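Local structure of extracellular sialidase/neuraminidase, putative (Aspergillus fumigatus, 2XZI) at residues P16-A21 against I51-E56; L70-T75 against N163-P168; T106-D111 against L198-M203; G238-N243 against E260-F265; G250-A255 against A269-P274. The protein is a sialidase-family glycoside hydrolase that acts as a Kdnase, probably releasing terminal deaminoneuraminic acid (Kdn) from glycosides. All coordinates share one frame; numbering follows the deposited sequence.

Overall arrangement
The chain is a six-bladed beta-propeller. Contacts 1, 2 and 3 join different blades. Contacts 1 and 3 are buried and made mostly of apolar side chains. Contact 2 is only partly buried and adds an aromatic pair and a polar patch. It shares the sheet of strands 51-58 and 68-74 with contact 1, where A53 O meets K73 N. Contacts 4 and 5 lie within one blade, on the other side of the chain's centre from contacts 1 and 2. Both involve strand 250-258. Contact 4 is buried and packs rings on arginine methylenes, whereas contact 5 is partly buried and held by backbone bonds and a salt bridge. R242 of contact 4 also bonds A202 of contact 3.

Contact 1: P16-A21 against I51-E56; sequences PLFRSA and ILAFAE
F18 packs on A53 and A55 where the closing blade of the beta-propeller meets the blade of strand 51-58. Strand 12-18, near the N-terminus, is the outermost strand of a sheet whose other strands come from the C-terminal part of the chain. This is the familiar way in which a propeller ring is closed. L17 and F18 both face I370 of the next strand in that sheet, forming a classic beta bulge. At this bulge both side chains point toward strand 51-58.

From CB of F18, the first torsion sets CG beside the backbone N and anti to the carbonyl carbon (chi1 -65°). The ring then runs out to the alanines. On one side of it, CE1 lies 4.0 Å from A53 CB. On the other side, CE2 touches A55 CB. The methyl of A55 sits over the middle of one ring face, 4.1 Å from the F18 centroid and 10° off the ring normal, a CH-pi contact. At the tip, CZ lies 3.5 Å from A53 O, which sits at the ring edge, in its plane. That carbonyl also accepts a probable hydrogen bond from K73 N on the adjacent strand.

L17 adds a further apolar touch. Its CG is anti to the backbone N (chi1 -176°), and its CD2 methyl lies 3.9 Å from A53 CB.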
# COMPACT_ATOMS: atom_id res chain seq x y z
N PRO A 16 -2.06 -14.50 -9.08
CA PRO A 16 -0.82 -14.00 -8.43
C PRO A 16 -0.03 -13.08 -9.36
O PRO A 16 0.13 -13.39 -10.57
CB PRO A 16 -0.04 -15.28 -8.12
CG PRO A 16 -1.05 -16.41 -8.27
CD PRO A 16 -2.04 -15.96 -9.28
N LEU A 17 0.43 -11.96 -8.82
CA LEU A 17 1.25 -11.04 -9.60
C LEU A 17 2.71 -11.01 -9.15
O LEU A 17 3.62 -10.74 -9.95
CB LEU A 17 0.64 -9.62 -9.59
CG LEU A 17 1.34 -8.58 -10.46
CD1 LEU A 17 1.33 -9.03 -11.92
CD2 LEU A 17 0.70 -7.19 -10.30
N PHE A 18 2.94 -11.24 -7.86
CA PHE A 18 4.30 -11.35 -7.35
C PHE A 18 4.42 -12.74 -6.75
O PHE A 18 3.79 -13.06 -5.74
CB PHE A 18 4.60 -10.25 -6.31
CG PHE A 18 4.60 -8.86 -6.88
CD1 PHE A 18 3.42 -8.13 -6.98
CD2 PHE A 18 5.78 -8.26 -7.31
CE1 PHE A 18 3.42 -6.84 -7.49
CE2 PHE A 18 5.81 -6.97 -7.84
CZ PHE A 18 4.63 -6.25 -7.93
N ARG A 19 5.17 -13.59 -7.45
CA ARG A 19 5.25 -15.03 -7.20
C ARG A 19 6.50 -15.34 -6.40
O ARG A 19 7.61 -15.13 -6.87
CB ARG A 19 5.27 -15.77 -8.54
CG ARG A 19 4.01 -15.52 -9.37
CD ARG A 19 4.07 -16.20 -10.75
NE ARG A 19 4.00 -17.66 -10.63
CZ ARG A 19 2.88 -18.38 -10.61
NH1 ARG A 19 1.69 -17.79 -10.72
NH2 ARG A 19 2.95 -19.70 -10.45
N SER A 20 6.28 -15.85 -5.19
CA SER A 20 7.37 -16.17 -4.25
C SER A 20 8.26 -17.32 -4.75
O SER A 20 7.89 -18.05 -5.68
CB SER A 20 6.80 -16.47 -2.86
OG SER A 20 5.62 -17.25 -2.95
N ALA A 21 9.43 -17.47 -4.13
CA ALA A 21 10.45 -18.42 -4.60
C ALA A 21 10.00 -19.89 -4.67
O ALA A 21 10.59 -20.68 -5.40
CB ALA A 21 11.74 -18.27 -3.78
N ILE A 51 -0.77 0.75 -15.36
CA ILE A 51 -0.81 0.40 -13.93
C ILE A 51 0.59 0.06 -13.47
O ILE A 51 1.30 -0.70 -14.14
CB ILE A 51 -1.83 -0.74 -13.64
CG1 ILE A 51 -3.22 -0.32 -14.15
CG2 ILE A 51 -1.88 -1.02 -12.15
CD1 ILE A 51 -4.28 -1.40 -14.13
N LEU A 52 0.99 0.64 -12.33
CA LEU A 52 2.28 0.38 -11.69
C LEU A 52 2.03 -0.30 -10.35
O LEU A 52 1.34 0.25 -9.50
CB LEU A 52 3.04 1.68 -11.45
CG LEU A 52 3.22 2.62 -12.63
CD1 LEU A 52 4.00 3.87 -12.23
CD2 LEU A 52 3.91 1.92 -13.79
N ALA A 53 2.58 -1.51 -10.20
CA ALA A 53 2.47 -2.29 -8.96
C ALA A 53 3.84 -2.42 -8.31
O ALA A 53 4.80 -2.88 -8.95
CB ALA A 53 1.89 -3.66 -9.27
N PHE A 54 3.93 -2.03 -7.04
CA PHE A 54 5.16 -2.04 -6.26
C PHE A 54 5.07 -3.03 -5.12
O PHE A 54 3.97 -3.33 -4.64
CB PHE A 54 5.43 -0.67 -5.66
CG PHE A 54 5.45 0.45 -6.65
CD1 PHE A 54 4.28 1.13 -6.97
CD2 PHE A 54 6.63 0.85 -7.25
CE1 PHE A 54 4.29 2.18 -7.90
CE2 PHE A 54 6.64 1.90 -8.19
CZ PHE A 54 5.47 2.57 -8.49
N ALA A 55 6.22 -3.52 -4.69
CA ALA A 55 6.28 -4.38 -3.52
C ALA A 55 7.69 -4.38 -2.94
O ALA A 55 8.66 -3.93 -3.59
CB ALA A 55 5.88 -5.81 -3.89
N GLU A 56 7.79 -4.87 -1.70
CA GLU A 56 9.06 -5.23 -1.13
C GLU A 56 9.45 -6.63 -1.55
O GLU A 56 8.72 -7.59 -1.30
CB GLU A 56 8.96 -5.17 0.40
CG GLU A 56 8.96 -3.76 0.95
CD GLU A 56 8.88 -3.73 2.46
OE1 GLU A 56 9.33 -4.71 3.12
OE2 GLU A 56 8.40 -2.71 2.99

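Contact 2: L70-T75 against N163-P168; sequences LVYKRT and NTWSKP
Y72 and W165 form the aromatic part of this contact, an edge-to-face pair. The edge of the W165 five-membered ring is turned toward one face of the Y72 ring. The centroids are 4.7 Å apart and the planes stand at 80°. The indole does not sit over the middle of the phenol. W165 NE1 lies above the rim and comes to 3.3 Å from Y72 CZ, while W165 CD1 follows at 3.7 Å from the same CZ.

The polar part lies beside this pair. Y72 OH is 3.1 Å from N163 O, which approaches near the ring plane. R74 reaches N163 with its guanidinium. N163 OD1 stands 3.6 Å from R74 NH2, over one face of the flat group, and the amide plane is tilted 37° from it. The hydrogen bonds of both polar ends go to other residues. R74 NH2 makes a salt bridge with E89, R74 NH1 bonds D161 O, and N163 OD1 accepts from R92. These bonds fix the guanidinium while N163 lies against it.

The contact joins two blades: strand 68-74 belongs to one, and the loop of W165, which also packs on I115 and L117, to the next. Within the loop, T164 OG1 bonds D160 and T164 O takes a bond from the S158 hydroxyl. The sequence from S158 to W165 fits the pattern Ser-X-Asp-X-Gly-X-Thr-Trp. It joins the third and fourth strands of its blade, as expected of the Asp box of sialidase beta-propellers.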
# COMPACT_ATOMS: atom_id res chain seq x y z
N LEU A 70 13.17 -2.72 -3.32
CA LEU A 70 11.87 -2.22 -3.79
C LEU A 70 11.72 -2.57 -5.25
O LEU A 70 12.45 -2.06 -6.09
CB LEU A 70 11.78 -0.70 -3.60
CG LEU A 70 10.37 -0.12 -3.39
CD1 LEU A 70 9.46 -0.30 -4.61
CD2 LEU A 70 9.72 -0.68 -2.16
N VAL A 71 10.76 -3.46 -5.52
CA VAL A 71 10.53 -4.01 -6.86
C VAL A 71 9.19 -3.55 -7.42
O VAL A 71 8.35 -3.02 -6.68
CB VAL A 71 10.68 -5.56 -6.87
CG1 VAL A 71 12.12 -5.96 -6.49
CG2 VAL A 71 9.63 -6.26 -5.99
N TYR A 72 8.98 -3.74 -8.72
CA TYR A 72 7.74 -3.35 -9.34
C TYR A 72 7.47 -4.08 -10.64
O TYR A 72 8.39 -4.68 -11.23
CB TYR A 72 7.70 -1.83 -9.56
CG TYR A 72 8.55 -1.28 -10.69
CD1 TYR A 72 9.93 -1.19 -10.57
CD2 TYR A 72 7.96 -0.81 -11.85
CE1 TYR A 72 10.71 -0.65 -11.59
CE2 TYR A 72 8.74 -0.27 -12.89
CZ TYR A 72 10.10 -0.18 -12.75
OH TYR A 72 10.89 0.34 -13.76
N LYS A 73 6.22 -4.00 -11.08
CA LYS A 73 5.83 -4.40 -12.42
C LYS A 73 4.92 -3.34 -13.00
O LYS A 73 4.16 -2.70 -12.27
CB LYS A 73 5.07 -5.73 -12.40
CG LYS A 73 5.91 -6.94 -12.04
CD LYS A 73 5.08 -8.20 -12.10
CE LYS A 73 5.98 -9.39 -11.91
NZ LYS A 73 5.30 -10.66 -12.19
N ARG A 74 4.97 -3.16 -14.31
CA ARG A 74 4.03 -2.31 -15.00
C ARG A 74 3.19 -3.16 -15.94
O ARG A 74 3.63 -4.21 -16.39
CB ARG A 74 4.76 -1.29 -15.89
CG ARG A 74 5.97 -0.61 -15.25
CD ARG A 74 6.41 0.54 -16.16
NE ARG A 74 6.74 0.08 -17.52
CZ ARG A 74 6.80 0.86 -18.59
NH1 ARG A 74 6.52 2.15 -18.51
NH2 ARG A 74 7.12 0.35 -19.78
N THR A 75 2.00 -2.68 -16.27
CA THR A 75 1.31 -3.21 -17.43
C THR A 75 2.09 -2.87 -18.70
O THR A 75 2.72 -1.80 -18.80
CB THR A 75 -0.16 -2.73 -17.51
OG1 THR A 75 -0.23 -1.30 -17.54
CG2 THR A 75 -0.91 -3.27 -16.29
N ASN A 163 8.78 3.73 -16.36
CA ASN A 163 9.84 2.96 -17.03
C ASN A 163 11.19 3.03 -16.31
O ASN A 163 11.91 2.03 -16.17
CB ASN A 163 9.97 3.38 -18.49
CG ASN A 163 10.78 2.39 -19.30
OD1 ASN A 163 10.60 1.18 -19.17
ND2 ASN A 163 11.67 2.90 -20.15
N THR A 164 11.53 4.22 -15.83
CA THR A 164 12.75 4.41 -15.05
C THR A 164 12.49 5.33 -13.87
O THR A 164 11.53 6.12 -13.87
CB THR A 164 13.90 5.00 -15.89
OG1 THR A 164 13.53 6.32 -16.30
CG2 THR A 164 14.22 4.14 -17.13
N TRP A 165 13.37 5.21 -12.89
CA TRP A 165 13.27 5.88 -11.59
C TRP A 165 14.57 6.59 -11.24
O TRP A 165 15.66 6.07 -11.48
CB TRP A 165 12.96 4.82 -10.52
CG TRP A 165 11.62 4.24 -10.76
CD1 TRP A 165 11.32 3.13 -11.52
CD2 TRP A 165 10.37 4.77 -10.33
NE1 TRP A 165 9.97 2.93 -11.56
CE2 TRP A 165 9.36 3.93 -10.84
CE3 TRP A 165 10.00 5.88 -9.55
CZ2 TRP A 165 7.99 4.17 -10.61
CZ3 TRP A 165 8.65 6.12 -9.32
CH2 TRP A 165 7.65 5.27 -9.85
N SER A 166 14.44 7.77 -10.66
CA SER A 166 15.61 8.51 -10.20
C SER A 166 16.26 7.82 -8.99
O SER A 166 15.61 7.07 -8.25
CB SER A 166 15.20 9.93 -9.86
OG SER A 166 14.27 9.93 -8.79
N LYS A 167 17.56 8.05 -8.78
CA LYS A 167 18.21 7.57 -7.56
C LYS A 167 17.48 8.21 -6.38
O LYS A 167 17.31 9.43 -6.35
CB LYS A 167 19.68 7.96 -7.51
CG LYS A 167 20.38 7.43 -6.27
CD LYS A 167 21.90 7.44 -6.44
CE LYS A 167 22.58 7.69 -5.11
NZ LYS A 167 22.55 9.13 -4.74
N PRO A 168 17.03 7.38 -5.42
CA PRO A 168 16.25 7.98 -4.32
C PRO A 168 17.02 9.04 -3.55
O PRO A 168 18.21 8.86 -3.27
CB PRO A 168 15.93 6.78 -3.43
CG PRO A 168 15.96 5.59 -4.36
CD PRO A 168 17.10 5.91 -5.30

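Contact 3: T106-D111 against L198-M203; sequences TPVVDD and LVIPAM
The carboxylate of D110, which packs against L198, is gripped from several directions. Its OD1 accepts from D111 N at 2.8 Å, with an N-H...O angle of 148°. That donor comes on the anti side, 27° out of the carboxylate plane. OD1 also makes a salt bridge with R216, and OD2 accepts from G214 N. These partners hold the buried group and would probably stabilise its negative charge.

The two methyls of L198 each meet one oxygen of this carboxylate. CD1 is 3.5 Å from D110 OD2, and CD2 is 3.8 Å from D110 OD1. The rest of the contact is apolar. V108 CG1 meets L198 CD1 at 4.1 Å and I200 CG1 at 4.2 Å. The V108 and I200 side chains cross at about a right angle. At the far end, T106 CG2 touches I200 CG2 at 3.7 Å, with P201 CD a little farther off.

The two strands run antiparallel, their directions 171° apart, but share no hydrogen bond. The axes of 106-109 and 198-202 come within 8.3 Å, a gap filled by side chains from neighbouring propeller blades. Strand 101-109 is the first strand of its blade, next to strand 115-122, whose F118 also touches I200. Strand 198-202 lies between 191-192 and 205-210 in the following blade. Beyond it, V199 and P201 pack on I232 of strand 230-234.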
# COMPACT_ATOMS: atom_id res chain seq x y z
N THR A 106 5.03 4.01 -1.11
CA THR A 106 3.88 4.91 -1.00
C THR A 106 3.88 5.87 -2.20
O THR A 106 4.39 6.99 -2.12
CB THR A 106 3.88 5.66 0.35
OG1 THR A 106 4.11 4.73 1.40
CG2 THR A 106 2.54 6.35 0.60
N PRO A 107 3.30 5.42 -3.32
CA PRO A 107 3.28 6.19 -4.56
C PRO A 107 2.13 7.19 -4.63
O PRO A 107 1.08 6.98 -4.01
CB PRO A 107 3.12 5.11 -5.64
CG PRO A 107 2.30 4.05 -4.94
CD PRO A 107 2.85 4.03 -3.53
N VAL A 108 2.31 8.27 -5.40
CA VAL A 108 1.23 9.16 -5.77
C VAL A 108 1.51 9.69 -7.18
O VAL A 108 2.62 10.10 -7.48
CB VAL A 108 1.03 10.31 -4.74
CG1 VAL A 108 2.31 11.15 -4.56
CG2 VAL A 108 -0.21 11.17 -5.09
N VAL A 109 0.47 9.68 -8.01
CA VAL A 109 0.58 10.18 -9.36
C VAL A 109 0.19 11.66 -9.37
O VAL A 109 -0.90 12.03 -8.95
CB VAL A 109 -0.32 9.38 -10.34
CG1 VAL A 109 -0.20 9.97 -11.76
CG2 VAL A 109 0.04 7.88 -10.33
N ASP A 110 1.11 12.50 -9.85
CA ASP A 110 0.84 13.94 -9.95
C ASP A 110 0.20 14.31 -11.29
O ASP A 110 0.14 13.48 -12.20
CB ASP A 110 2.11 14.75 -9.69
CG ASP A 110 1.83 16.07 -8.97
OD1 ASP A 110 0.67 16.56 -9.01
OD2 ASP A 110 2.78 16.60 -8.36
N ASP A 111 -0.28 15.56 -11.42
CA ASP A 111 -1.11 15.99 -12.56
C ASP A 111 -0.39 15.92 -13.90
O ASP A 111 -1.02 15.78 -14.96
CB ASP A 111 -1.60 17.44 -12.39
CG ASP A 111 -2.41 17.66 -11.12
OD1 ASP A 111 -2.82 16.67 -10.47
OD2 ASP A 111 -2.63 18.84 -10.79
N LEU A 198 -0.90 17.56 -2.92
CA LEU A 198 -0.67 16.14 -2.66
C LEU A 198 -0.67 15.89 -1.16
O LEU A 198 -0.17 16.71 -0.39
CB LEU A 198 0.65 15.66 -3.24
CG LEU A 198 0.87 15.88 -4.75
CD1 LEU A 198 2.18 15.24 -5.19
CD2 LEU A 198 -0.27 15.29 -5.55
N VAL A 199 -1.21 14.74 -0.75
CA VAL A 199 -1.14 14.34 0.65
C VAL A 199 -0.69 12.89 0.70
O VAL A 199 -1.32 12.01 0.09
CB VAL A 199 -2.50 14.47 1.39
CG1 VAL A 199 -2.31 14.17 2.88
CG2 VAL A 199 -3.06 15.87 1.25
N ILE A 200 0.41 12.68 1.42
CA ILE A 200 1.02 11.37 1.61
C ILE A 200 0.95 11.01 3.09
O ILE A 200 1.46 11.76 3.94
CB ILE A 200 2.47 11.34 1.06
CG1 ILE A 200 2.50 11.71 -0.44
CG2 ILE A 200 3.13 9.98 1.32
CD1 ILE A 200 2.54 13.25 -0.76
N PRO A 201 0.31 9.88 3.42
CA PRO A 201 0.21 9.54 4.84
C PRO A 201 1.49 8.93 5.34
O PRO A 201 2.13 8.14 4.64
CB PRO A 201 -0.92 8.50 4.86
CG PRO A 201 -0.80 7.80 3.54
CD PRO A 201 -0.34 8.87 2.56
N ALA A 202 1.86 9.27 6.57
CA ALA A 202 3.05 8.73 7.21
C ALA A 202 2.85 8.56 8.71
O ALA A 202 1.80 8.95 9.26
CB ALA A 202 4.28 9.60 6.93
N MET A 203 3.85 7.99 9.36
CA MET A 203 3.77 7.80 10.81
C MET A 203 3.64 9.17 11.51
O MET A 203 4.47 10.04 11.32
CB MET A 203 5.00 7.06 11.31
CG MET A 203 5.15 7.07 12.82
SD MET A 203 6.46 5.94 13.31
CE MET A 203 6.99 6.63 14.87

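Contact 4: G238-N243 against E260-F265; sequences GKLYRN and EGFGAF
F262 and F265 belong to strand 261-268 of one propeller blade, and they pack on L240 and R242 of strand 240-244. Strand 250-258 pairs with both, so this contact passes over the strand in between. No hydrogen bond crosses it, and side chains make most of it.

F262 points its far end at the other strand. Its CZ lies 3.5 Å from L240 CB and 3.9 Å from L240 CD1. The two side chains cross at about a right angle. Next to CZ on the same ring, CE2 meets R242 CG at 3.8 Å. F265 comes up next to it, and its CZ touches R242 CB at 3.6 Å. The two rings thus meet the first methylenes of the arginine.

Beyond CG, the R242 chain is bent. The second torsion (chi2 -81°) turns CD aside, and chi3 bends the chain again at NE. The guanidinium plane stands 73° from the F262 ring and 78° from the F265 ring, so it is not stacked flat on either. Its partners lie beyond this contact. NH2 makes a salt bridge with D244 and a bond to A202 O, while NH1 bonds N206 and R205 O.

The chemistry divides the arginine in two. Its aliphatic stem serves as a greasy surface for the phenylalanines. Its buried charge is met by D244 and by oxygens of the neighbouring blade, which probably offsets the cost of burying it.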
# COMPACT_ATOMS: atom_id res chain seq x y z
N GLY A 238 -15.13 16.82 0.57
CA GLY A 238 -13.89 17.55 0.27
C GLY A 238 -12.90 17.60 1.43
O GLY A 238 -11.77 18.07 1.29
N LYS A 239 -13.33 17.09 2.59
CA LYS A 239 -12.49 17.03 3.77
C LYS A 239 -11.50 15.85 3.68
O LYS A 239 -11.65 14.99 2.80
CB LYS A 239 -13.35 16.96 5.04
CG LYS A 239 -14.22 18.22 5.23
CD LYS A 239 -14.45 18.50 6.71
CE LYS A 239 -15.17 19.84 6.92
NZ LYS A 239 -15.35 20.17 8.38
N LEU A 240 -10.50 15.84 4.56
CA LEU A 240 -9.53 14.74 4.63
C LEU A 240 -9.94 13.74 5.69
O LEU A 240 -10.59 14.09 6.68
CB LEU A 240 -8.12 15.26 4.97
CG LEU A 240 -7.49 16.26 4.00
CD1 LEU A 240 -6.12 16.74 4.47
CD2 LEU A 240 -7.40 15.68 2.59
N TYR A 241 -9.52 12.50 5.49
CA TYR A 241 -9.91 11.38 6.33
C TYR A 241 -8.68 10.49 6.47
O TYR A 241 -8.19 9.98 5.45
CB TYR A 241 -11.08 10.66 5.64
CG TYR A 241 -11.52 9.27 6.11
CD1 TYR A 241 -10.90 8.13 5.61
CD2 TYR A 241 -12.60 9.11 6.97
CE1 TYR A 241 -11.34 6.87 5.99
CE2 TYR A 241 -13.04 7.84 7.36
CZ TYR A 241 -12.40 6.72 6.86
OH TYR A 241 -12.81 5.46 7.23
N ARG A 242 -8.17 10.36 7.70
CA ARG A 242 -7.11 9.39 8.00
C ARG A 242 -7.76 8.14 8.58
O ARG A 242 -8.64 8.22 9.45
CB ARG A 242 -6.09 9.92 9.02
CG ARG A 242 -5.01 10.84 8.46
CD ARG A 242 -3.82 10.09 7.79
NE ARG A 242 -3.04 9.22 8.68
CZ ARG A 242 -1.72 9.29 8.88
NH1 ARG A 242 -0.98 10.20 8.27
NH2 ARG A 242 -1.13 8.43 9.71
N ASN A 243 -7.33 6.98 8.09
CA ASN A 243 -7.82 5.70 8.59
C ASN A 243 -6.59 4.83 8.81
O ASN A 243 -5.96 4.34 7.86
CB ASN A 243 -8.83 5.11 7.59
CG ASN A 243 -9.39 3.77 8.03
OD1 ASN A 243 -8.64 2.91 8.50
ND2 ASN A 243 -10.69 3.58 7.86
N GLU A 260 -5.62 22.49 7.33
CA GLU A 260 -5.43 23.36 8.48
C GLU A 260 -5.35 22.61 9.81
O GLU A 260 -4.99 23.20 10.83
CB GLU A 260 -6.54 24.41 8.56
CG GLU A 260 -6.51 25.43 7.42
CD GLU A 260 -7.74 26.33 7.38
OE1 GLU A 260 -8.68 26.14 8.19
OE2 GLU A 260 -7.78 27.23 6.52
N GLY A 261 -5.71 21.33 9.81
CA GLY A 261 -5.66 20.53 11.03
C GLY A 261 -6.67 19.40 11.10
O GLY A 261 -7.68 19.40 10.38
N PHE A 262 -6.40 18.45 12.00
CA PHE A 262 -7.27 17.31 12.21
C PHE A 262 -7.83 17.28 13.61
O PHE A 262 -7.22 17.78 14.55
CB PHE A 262 -6.51 16.00 11.99
CG PHE A 262 -6.40 15.60 10.55
CD1 PHE A 262 -5.64 16.33 9.65
CD2 PHE A 262 -7.06 14.46 10.10
CE1 PHE A 262 -5.55 15.94 8.32
CE2 PHE A 262 -6.97 14.07 8.77
CZ PHE A 262 -6.21 14.79 7.90
N GLY A 263 -9.00 16.66 13.72
CA GLY A 263 -9.57 16.33 15.01
C GLY A 263 -8.94 15.06 15.56
O GLY A 263 -7.97 14.52 14.98
N ALA A 264 -9.50 14.57 16.65
CA ALA A 264 -8.97 13.39 17.33
C ALA A 264 -9.16 12.10 16.54
O ALA A 264 -10.13 11.94 15.79
CB ALA A 264 -9.58 13.26 18.71
N PHE A 265 -8.22 11.18 16.75
CA PHE A 265 -8.38 9.80 16.30
C PHE A 265 -9.24 9.03 17.29
O PHE A 265 -9.08 9.17 18.51
CB PHE A 265 -7.03 9.10 16.15
CG PHE A 265 -6.31 9.45 14.87
CD1 PHE A 265 -5.54 10.61 14.78
CD2 PHE A 265 -6.41 8.61 13.75
CE1 PHE A 265 -4.88 10.95 13.59
CE2 PHE A 265 -5.74 8.95 12.56
CZ PHE A 265 -4.97 10.11 12.48

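Contact 5: G250-A255 against A269-P274; sequences GYRMVA and AGLPDP
R252 lies across D273, with its guanidinium plane turned 65° from the carboxylate plane. NH1 gives a hydrogen bond to D273 OD2 at 2.9 Å, part of a salt bridge. The bond is fairly straight, with an N-H...O angle of 162°. OD2 lies nearly in the guanidinium plane. Seen from the aspartate, however, the donor stands well above the carboxylate plane, 60° out of it. The bend of R252 at chi2 brings its CD to 3.2 Å from D273 OD2, and the bend at chi3 then turns NE. Nearer the backbone, R252 CG rests on L271 CB at 3.7 Å, the two side chains crossing at a slant. Second partners hold both charged ends: N243 OD1 accepts from R252 NE, and N295 ND2 gives to D273 OD2.

The backbone here is an antiparallel beta pairing in a propeller blade. Strand 261-268 pairs with strand 250-258. The chain then turns a corner at 269-271, and strand 272-273 pairs with the start of the same strand. G250 and D273 form a hydrogen-bonded pair, with G250 N to D273 O at 2.8 Å and D273 N to G250 O at 2.9 Å. R252 N bonds L271 O. Y251 and P272 form a non-hydrogen-bonded pair whose side chains diverge.

Y251 leaves its backbone pointing away from 269-274, yet its ring brushes the corner. CD1 is 3.7 Å from P272 CA, and CE1 lies 3.6 Å from A269 O.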
# COMPACT_ATOMS: atom_id res chain seq x y z
N GLY A 250 -8.15 -4.65 17.19
CA GLY A 250 -9.47 -4.16 17.51
C GLY A 250 -10.15 -3.56 16.31
O GLY A 250 -10.91 -4.26 15.62
N TYR A 251 -9.88 -2.27 16.07
CA TYR A 251 -10.60 -1.45 15.09
C TYR A 251 -9.68 -0.45 14.43
O TYR A 251 -8.69 -0.02 15.02
CB TYR A 251 -11.75 -0.69 15.77
CG TYR A 251 -12.72 -1.62 16.46
CD1 TYR A 251 -13.73 -2.25 15.74
CD2 TYR A 251 -12.59 -1.91 17.82
CE1 TYR A 251 -14.61 -3.14 16.35
CE2 TYR A 251 -13.47 -2.78 18.45
CZ TYR A 251 -14.47 -3.39 17.70
OH TYR A 251 -15.34 -4.26 18.32
N ARG A 252 -10.04 -0.06 13.21
CA ARG A 252 -9.35 1.04 12.54
C ARG A 252 -9.50 2.34 13.34
O ARG A 252 -10.53 2.57 13.99
CB ARG A 252 -9.92 1.26 11.14
CG ARG A 252 -9.88 0.04 10.24
CD ARG A 252 -8.47 -0.44 9.92
NE ARG A 252 -7.68 0.54 9.18
CZ ARG A 252 -6.43 0.33 8.79
NH1 ARG A 252 -5.86 -0.86 9.01
NH2 ARG A 252 -5.78 1.27 8.12
N MET A 253 -8.46 3.16 13.32
CA MET A 253 -8.46 4.44 14.01
C MET A 253 -8.67 5.55 12.99
O MET A 253 -7.89 5.70 12.06
CB MET A 253 -7.14 4.64 14.77
CG MET A 253 -6.89 3.61 15.88
SD MET A 253 -8.12 3.67 17.20
CE MET A 253 -7.63 5.17 18.02
N VAL A 254 -9.74 6.33 13.16
CA VAL A 254 -10.16 7.32 12.17
C VAL A 254 -10.08 8.74 12.72
O VAL A 254 -10.46 8.99 13.87
CB VAL A 254 -11.60 7.00 11.61
CG1 VAL A 254 -12.15 8.15 10.78
CG2 VAL A 254 -11.57 5.72 10.79
N ALA A 255 -9.58 9.66 11.90
CA ALA A 255 -9.66 11.08 12.19
C ALA A 255 -10.00 11.84 10.93
O ALA A 255 -9.67 11.39 9.81
CB ALA A 255 -8.36 11.59 12.78
N ALA A 269 -15.97 1.59 15.18
CA ALA A 269 -16.52 0.30 15.58
C ALA A 269 -17.10 -0.49 14.40
O ALA A 269 -17.35 -1.69 14.52
CB ALA A 269 -17.56 0.49 16.69
N GLY A 270 -17.29 0.19 13.27
CA GLY A 270 -17.79 -0.45 12.05
C GLY A 270 -16.70 -1.16 11.25
O GLY A 270 -17.00 -1.89 10.30
N LEU A 271 -15.44 -0.96 11.65
CA LEU A 271 -14.28 -1.47 10.91
C LEU A 271 -13.29 -2.24 11.79
O LEU A 271 -12.23 -1.72 12.16
CB LEU A 271 -13.56 -0.32 10.17
CG LEU A 271 -14.35 0.47 9.13
CD1 LEU A 271 -13.51 1.65 8.62
CD2 LEU A 271 -14.86 -0.43 7.98
N PRO A 272 -13.64 -3.48 12.16
CA PRO A 272 -12.71 -4.34 12.89
C PRO A 272 -11.40 -4.50 12.11
O PRO A 272 -11.39 -4.47 10.87
CB PRO A 272 -13.48 -5.66 13.00
CG PRO A 272 -14.44 -5.65 11.86
CD PRO A 272 -14.86 -4.21 11.76
N ASP A 273 -10.29 -4.62 12.84
CA ASP A 273 -8.98 -4.74 12.23
C ASP A 273 -8.09 -5.50 13.21
O ASP A 273 -8.20 -5.29 14.42
CB ASP A 273 -8.40 -3.34 11.96
CG ASP A 273 -7.06 -3.40 11.25
OD1 ASP A 273 -6.02 -3.52 11.93
OD2 ASP A 273 -7.06 -3.35 9.99
N PRO A 274 -7.19 -6.37 12.71
CA PRO A 274 -6.36 -7.21 13.59
C PRO A 274 -4.98 -6.60 13.85
O PRO A 274 -4.06 -7.32 14.15
CB PRO A 274 -6.25 -8.51 12.80
CG PRO A 274 -6.14 -8.01 11.34
CD PRO A 274 -7.07 -6.79 11.30